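IMC sub-compartment protein ISP1 (Toxoplasma gondii, PDB 4CHM) is an inner membrane complex protein with a pleckstrin homology fold, critical for parasite replication and probably acting in daughter-cell formation. Local coordinates at residues Lys66-Thr71 with Val91-Leu96; Leu27-Asp32 with Pro103-Gly108. One frame throughout, in Å; residues are numbered along the deposited sequence.

Interaction 1. Residues Lys66-Thr71 with Val91-Leu96. With SO4 (sulfate ion), chain E.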
loop_
_atom_site.group_PDB
_atom_site.type_symbol
_atom_site.label_atom_id
_atom_site.label_comp_id
_atom_site.label_asym_id
_atom_site.label_seq_id
_atom_site.Cartn_x
_atom_site.Cartn_y
_atom_site.Cartn_z
ATOM N N LYS A 66 0.198 2.285 -11.640
ATOM C CA LYS A 66 1.174 1.911 -12.628
ATOM C C LYS A 66 2.211 0.944 -12.026
ATOM O O LYS A 66 2.692 0.044 -12.706
ATOM C CB LYS A 66 1.866 3.185 -13.111
ATOM C CG LYS A 66 2.808 3.036 -14.288
ATOM C CD LYS A 66 3.486 4.384 -14.551
ATOM C CE LYS A 66 4.907 4.230 -15.079
ATOM N NZ LYS A 66 4.950 3.326 -16.261
ATOM N N ALA A 67 2.544 1.129 -10.754
ATOM C CA ALA A 67 3.654 0.370 -10.139
ATOM C C ALA A 67 3.542 0.415 -8.615
ATOM O O ALA A 67 3.040 1.388 -8.064
ATOM C CB ALA A 67 5.002 0.955 -10.573
ATOM N N LEU A 68 4.131 -0.535 -7.935
ATOM C CA LEU A 68 4.264 -0.440 -6.521
ATOM C C LEU A 68 5.708 -0.307 -6.150
ATOM O O LEU A 68 6.493 -1.118 -6.493
ATOM C CB LEU A 68 3.625 -1.611 -5.799
ATOM C CG LEU A 68 2.190 -1.946 -6.092
ATOM C CD1 LEU A 68 1.952 -3.406 -5.921
ATOM C CD2 LEU A 68 1.198 -1.122 -5.335
ATOM N N LEU A 69 6.021 0.738 -5.402
ATOM C CA LEU A 69 7.352 0.940 -4.869
ATOM C C LEU A 69 7.433 0.267 -3.498
ATOM O O LEU A 69 6.715 0.636 -2.585
ATOM C CB LEU A 69 7.612 2.437 -4.727
ATOM C CG LEU A 69 7.297 3.347 -5.913
ATOM C CD1 LEU A 69 7.861 4.750 -5.761
ATOM C CD2 LEU A 69 7.781 2.719 -7.199
ATOM N N HIS A 70 8.268 -0.757 -3.373
ATOM C CA HIS A 70 8.436 -1.443 -2.099
ATOM C C HIS A 70 9.861 -1.651 -1.581
ATOM O O HIS A 70 10.059 -1.733 -0.396
ATOM C CB HIS A 70 7.684 -2.764 -2.101
ATOM C CG HIS A 70 8.130 -3.702 -3.169
ATOM N ND1 HIS A 70 8.904 -4.805 -2.908
ATOM C CD2 HIS A 70 7.928 -3.692 -4.505
ATOM C CE1 HIS A 70 9.142 -5.446 -4.032
ATOM N NE2 HIS A 70 8.574 -4.785 -5.018
ATOM N N THR A 71 10.835 -1.778 -2.477
ATOM C CA THR A 71 12.224 -1.959 -2.064
ATOM C C THR A 71 12.812 -0.669 -1.520
ATOM O O THR A 71 12.415 0.412 -1.915
ATOM C CB THR A 71 13.135 -2.478 -3.194
ATOM O OG1 THR A 71 13.408 -1.421 -4.110
ATOM C CG2 THR A 71 12.516 -3.669 -3.919
ATOM N N VAL A 91 4.478 0.593 1.346
ATOM C CA VAL A 91 4.353 0.504 -0.096
ATOM C C VAL A 91 3.798 1.827 -0.621
ATOM O O VAL A 91 2.749 2.318 -0.137
ATOM C CB VAL A 91 3.392 -0.615 -0.548
ATOM C CG1 VAL A 91 3.521 -0.839 -2.031
ATOM C CG2 VAL A 91 3.643 -1.920 0.220
ATOM N N ALA A 92 4.441 2.367 -1.646
ATOM C CA ALA A 92 3.898 3.557 -2.337
ATOM C C ALA A 92 3.221 3.166 -3.624
ATOM O O ALA A 92 3.783 2.422 -4.426
ATOM C CB ALA A 92 4.991 4.569 -2.608
ATOM N N LEU A 93 2.034 3.723 -3.854
ATOM C CA LEU A 93 1.355 3.556 -5.121
ATOM C C LEU A 93 1.835 4.599 -6.080
ATOM O O LEU A 93 1.579 5.803 -5.898
ATOM C CB LEU A 93 -0.164 3.700 -4.957
ATOM C CG LEU A 93 -0.826 3.024 -3.767
ATOM C CD1 LEU A 93 -2.277 3.489 -3.714
ATOM C CD2 LEU A 93 -0.725 1.502 -3.876
ATOM N N HIS A 94 2.506 4.149 -7.115
ATOM C CA HIS A 94 2.916 5.016 -8.192
ATOM C C HIS A 94 1.759 5.071 -9.178
ATOM O O HIS A 94 1.395 4.085 -9.747
ATOM C CB HIS A 94 4.174 4.453 -8.862
ATOM C CG HIS A 94 4.778 5.355 -9.880
ATOM N ND1 HIS A 94 5.568 4.896 -10.897
ATOM C CD2 HIS A 94 4.706 6.689 -10.037
ATOM C CE1 HIS A 94 5.951 5.906 -11.645
ATOM N NE2 HIS A 94 5.446 7.007 -11.140
ATOM N N LEU A 95 1.203 6.249 -9.366
ATOM C CA LEU A 95 -0.010 6.412 -10.153
ATOM C C LEU A 95 0.239 6.756 -11.624
ATOM O O LEU A 95 1.090 7.524 -11.917
ATOM C CB LEU A 95 -0.944 7.444 -9.522
ATOM C CG LEU A 95 -1.216 7.287 -8.039
ATOM C CD1 LEU A 95 -2.028 8.407 -7.443
ATOM C CD2 LEU A 95 -1.827 5.945 -7.750
ATOM N N LEU A 96 -0.503 6.127 -12.517
ATOM C CA LEU A 96 -0.356 6.349 -13.946
ATOM C C LEU A 96 -0.682 7.737 -14.469
ATOM O O LEU A 96 0.135 8.344 -15.096
ATOM C CB LEU A 96 -1.213 5.332 -14.688
ATOM C CG LEU A 96 -1.186 5.219 -16.213
ATOM C CD1 LEU A 96 0.196 5.387 -16.790
ATOM C CD2 LEU A 96 -1.797 3.908 -16.647
HETATM S S SO4 E . 9.595 -5.333 -8.516
HETATM O O1 SO4 E . 10.612 -6.415 -8.509
HETATM O O2 SO4 E . 10.243 -4.078 -8.181
HETATM O O3 SO4 E . 8.541 -5.646 -7.515
HETATM O O4 SO4 E . 8.967 -5.244 -9.830
#
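Ala67 and His94 form the pair around which an antiparallel ladder of backbone bonds is built, and they illustrate how a sheet absorbs an extra residue. His94 N donates to Ala67 O at 3.0 Å; His94 O in turn receives Lys66 N at 2.9 Å and, weakly, Ala67 N. Two consecutive residues thus face one, which is a classic beta bulge. Beyond it the ladder is regular: Leu69 N to Ala92 O and Ala92 N to Leu69 O are each 3.0 Å long and nearly straight.

Apolar contacts fall on both faces. Leu68 and Leu93 run side by side, CD2 against CD2 at 3.6 Å, while Leu68 CB rests on Val91 CG1. On the other face Leu69 CB meets Ala92 CB, and the His94 ring has Ala67 CB at its edge. Lys66 CG is anti to the backbone N (chi1 -172°); the chain, bent farther out at chi3 and chi4, lies beside His94 and points the same way, with Lys66 CE 4.0 Å from His94 CE1.

The polar contact to a ligand is separate: His70 NE2 donates at 2.6 Å, in the ring plane, to O3 of a sulfate probably taken up from the crystallisation liquor, which Gln74 and Lys120 also hold.

Helix 109-125 packs against Leu68 and Val91, Leu93 reaches Ile60 of strand 56-61, and strand 101-105 continues the sheet beyond 90-95.

Interaction 2. Residues Leu27-Asp32 with Pro103-Gly108. With SO4 (sulfate ion), chain H.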
loop_
_atom_site.group_PDB
_atom_site.type_symbol
_atom_site.label_atom_id
_atom_site.label_comp_id
_atom_site.label_asym_id
_atom_site.label_seq_id
_atom_site.Cartn_x
_atom_site.Cartn_y
_atom_site.Cartn_z
ATOM N N LEU A 27 -1.353 4.300 7.626
ATOM C CA LEU A 27 -0.948 5.679 7.520
ATOM C C LEU A 27 -0.555 6.056 6.126
ATOM O O LEU A 27 0.004 5.284 5.401
ATOM C CB LEU A 27 0.212 5.996 8.430
ATOM C CG LEU A 27 0.152 5.631 9.880
ATOM C CD1 LEU A 27 1.403 6.125 10.561
ATOM C CD2 LEU A 27 -1.064 6.204 10.518
ATOM N N VAL A 28 -0.861 7.274 5.770
ATOM C CA VAL A 28 -0.279 7.874 4.631
ATOM C C VAL A 28 0.824 8.818 5.078
ATOM O O VAL A 28 0.677 9.545 6.017
ATOM C CB VAL A 28 -1.340 8.574 3.790
ATOM C CG1 VAL A 28 -0.735 9.455 2.751
ATOM C CG2 VAL A 28 -2.297 7.569 3.194
ATOM N N LEU A 29 1.947 8.762 4.408
ATOM C CA LEU A 29 3.074 9.632 4.744
ATOM C C LEU A 29 3.202 10.817 3.748
ATOM O O LEU A 29 3.412 10.628 2.532
ATOM C CB LEU A 29 4.376 8.821 4.859
ATOM C CG LEU A 29 4.298 7.509 5.687
ATOM C CD1 LEU A 29 5.467 6.568 5.420
ATOM C CD2 LEU A 29 4.135 7.765 7.200
ATOM N N LEU A 30 2.942 12.025 4.245
ATOM C CA LEU A 30 2.850 13.184 3.372
ATOM C C LEU A 30 4.259 13.699 3.026
ATOM O O LEU A 30 5.252 13.387 3.723
ATOM C CB LEU A 30 1.958 14.293 3.986
ATOM C CG LEU A 30 0.475 13.915 4.222
ATOM C CD1 LEU A 30 -0.308 15.072 4.826
ATOM C CD2 LEU A 30 -0.206 13.477 2.939
ATOM N N GLN A 31 4.352 14.449 1.934
ATOM C CA GLN A 31 5.639 14.922 1.432
ATOM C C GLN A 31 6.373 15.794 2.480
ATOM O O GLN A 31 7.600 15.720 2.620
ATOM C CB GLN A 31 5.441 15.689 0.123
ATOM C CG GLN A 31 6.732 16.285 -0.416
ATOM C CD GLN A 31 6.557 17.061 -1.701
ATOM O OE1 GLN A 31 5.472 17.066 -2.273
ATOM N NE2 GLN A 31 7.605 17.740 -2.151
ATOM N N ASP A 32 5.612 16.560 3.262
ATOM C CA ASP A 32 6.220 17.406 4.299
ATOM C C ASP A 32 6.624 16.638 5.572
ATOM O O ASP A 32 7.137 17.220 6.512
ATOM C CB ASP A 32 5.319 18.609 4.653
ATOM C CG ASP A 32 4.053 18.202 5.397
ATOM O OD1 ASP A 32 3.922 17.023 5.815
ATOM O OD2 ASP A 32 3.177 19.065 5.564
ATOM N N PRO A 103 2.512 7.162 -0.502
ATOM C CA PRO A 103 3.147 6.150 0.355
ATOM C C PRO A 103 2.266 5.704 1.511
ATOM O O PRO A 103 1.821 6.525 2.302
ATOM C CB PRO A 103 4.408 6.875 0.872
ATOM C CG PRO A 103 4.542 8.119 -0.018
ATOM C CD PRO A 103 3.125 8.487 -0.309
ATOM N N LEU A 104 2.029 4.393 1.592
ATOM C CA LEU A 104 1.175 3.793 2.625
ATOM C C LEU A 104 2.075 3.045 3.562
ATOM O O LEU A 104 2.913 2.221 3.124
ATOM C CB LEU A 104 0.221 2.771 2.023
ATOM C CG LEU A 104 -0.705 3.229 0.901
ATOM C CD1 LEU A 104 -1.438 2.040 0.336
ATOM C CD2 LEU A 104 -1.667 4.262 1.411
ATOM N N ARG A 105 1.918 3.280 4.848
ATOM C CA ARG A 105 2.692 2.489 5.837
ATOM C C ARG A 105 1.768 1.492 6.558
ATOM O O ARG A 105 0.769 1.893 7.146
ATOM C CB ARG A 105 3.360 3.399 6.868
ATOM C CG ARG A 105 4.167 2.586 7.899
ATOM C CD ARG A 105 4.761 3.482 8.956
ATOM N NE ARG A 105 5.861 4.318 8.445
ATOM C CZ ARG A 105 6.391 5.336 9.138
ATOM N NH1 ARG A 105 5.859 5.670 10.316
ATOM N NH2 ARG A 105 7.388 6.069 8.632
ATOM N N PHE A 106 2.073 0.203 6.432
ATOM C CA PHE A 106 1.283 -0.841 7.054
ATOM C C PHE A 106 1.768 -1.078 8.476
ATOM O O PHE A 106 2.776 -0.523 8.879
ATOM C CB PHE A 106 1.361 -2.140 6.213
ATOM C CG PHE A 106 0.673 -2.029 4.888
ATOM C CD1 PHE A 106 1.326 -1.424 3.807
ATOM C CD2 PHE A 106 -0.688 -2.352 4.763
ATOM C CE1 PHE A 106 0.647 -1.203 2.614
ATOM C CE2 PHE A 106 -1.357 -2.140 3.582
ATOM C CZ PHE A 106 -0.693 -1.564 2.500
ATOM N N ASP A 107 1.122 -2.002 9.176
ATOM C CA ASP A 107 1.463 -2.317 10.569
ATOM C C ASP A 107 2.840 -2.967 10.759
ATOM O O ASP A 107 3.383 -2.957 11.844
ATOM C CB ASP A 107 0.385 -3.212 11.174
ATOM C CG ASP A 107 -0.915 -2.475 11.395
ATOM O OD1 ASP A 107 -1.053 -1.339 10.886
ATOM O OD2 ASP A 107 -1.800 -3.011 12.093
ATOM N N GLY A 108 3.375 -3.583 9.724
ATOM C CA GLY A 108 4.705 -4.174 9.830
ATOM C C GLY A 108 5.080 -4.839 8.527
ATOM O O GLY A 108 4.392 -4.654 7.502
HETATM S S SO4 H . 8.471 7.394 12.049
HETATM O O1 SO4 H . 8.881 6.041 12.581
HETATM O O2 SO4 H . 9.045 7.664 10.662
HETATM O O3 SO4 H . 8.915 8.474 12.989
HETATM O O4 SO4 H . 6.977 7.551 11.994
#
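Leu29 and Arg105 meet because their torsions send two unlike chains to the same place. Leu29 CG stands anti to its carbonyl carbon (chi1 -47°), whereas Arg105 CG is anti to its backbone N (chi1 -180°), and the arginine chain then bends at chi3 (-71°). The two side chains cross at about a right angle. Leu29 CD2 sits over the centre of one guanidinium face, 3.8 Å from Arg105 CZ, and CD1 lies equally near NE and NH2, an apolar branch laid against a flat cation.

The rim of that group serves polar partners. Arg105 NH1 donates to O4 of a sulfate, probably another ion from the crystallisation liquor, at 2.8 Å, with the acceptor in the guanidinium plane and the bond almost straight, and NH2 reaches O2 of the same ion at 3.1 Å. Asp87 pairs with NE in a salt bridge and Asn83 O accepts from NH2, so the group is held by several bonds that would limit its rotation. Asp87 would offset part of the positive charge.

Beneath these side chains runs the backbone ladder. Arg105 N binds Leu27 O at 2.8 Å, Leu27 N returns the bond to Arg105 O, and Leu29 N donates to Pro103 O at 3.1 Å. Val28 and Leu104 make the intervening non-hydrogen-bonded pair; CG2 of the valine touches CD2 of the leucine at 3.8 Å on the face away from the arginine, where both also pack on Ile51. At the end of the ladder, Pro103 CD lies 3.6 Å from Leu29 O.

The arrangement pairs the first and last strands of the sheet in chain order, just before the C-terminal helix 109-125, as expected of the pleckstrin homology fold.

In the fold
From the N terminus, helix 10-22 leads into strand 24-29, whose end waits for interaction 2. The chain next runs through strands 35-43, 48-53 and 56-61 before strand 65-69, and interaction 1 closes the shorter loop when strand 90-95 returns beside it. A turn brings in strand 101-105, and interaction 2 then closes the longer loop, which encloses the first without crossing it. The two contacts are linked directly: Val91 O and Leu104 N are 2.8 Å apart, a probable hydrogen bond. Through the pairing of 90-95 with 101-105 they connect strand 24-29 to strand 65-69, one of the two outermost strands, and helix 109-125 follows.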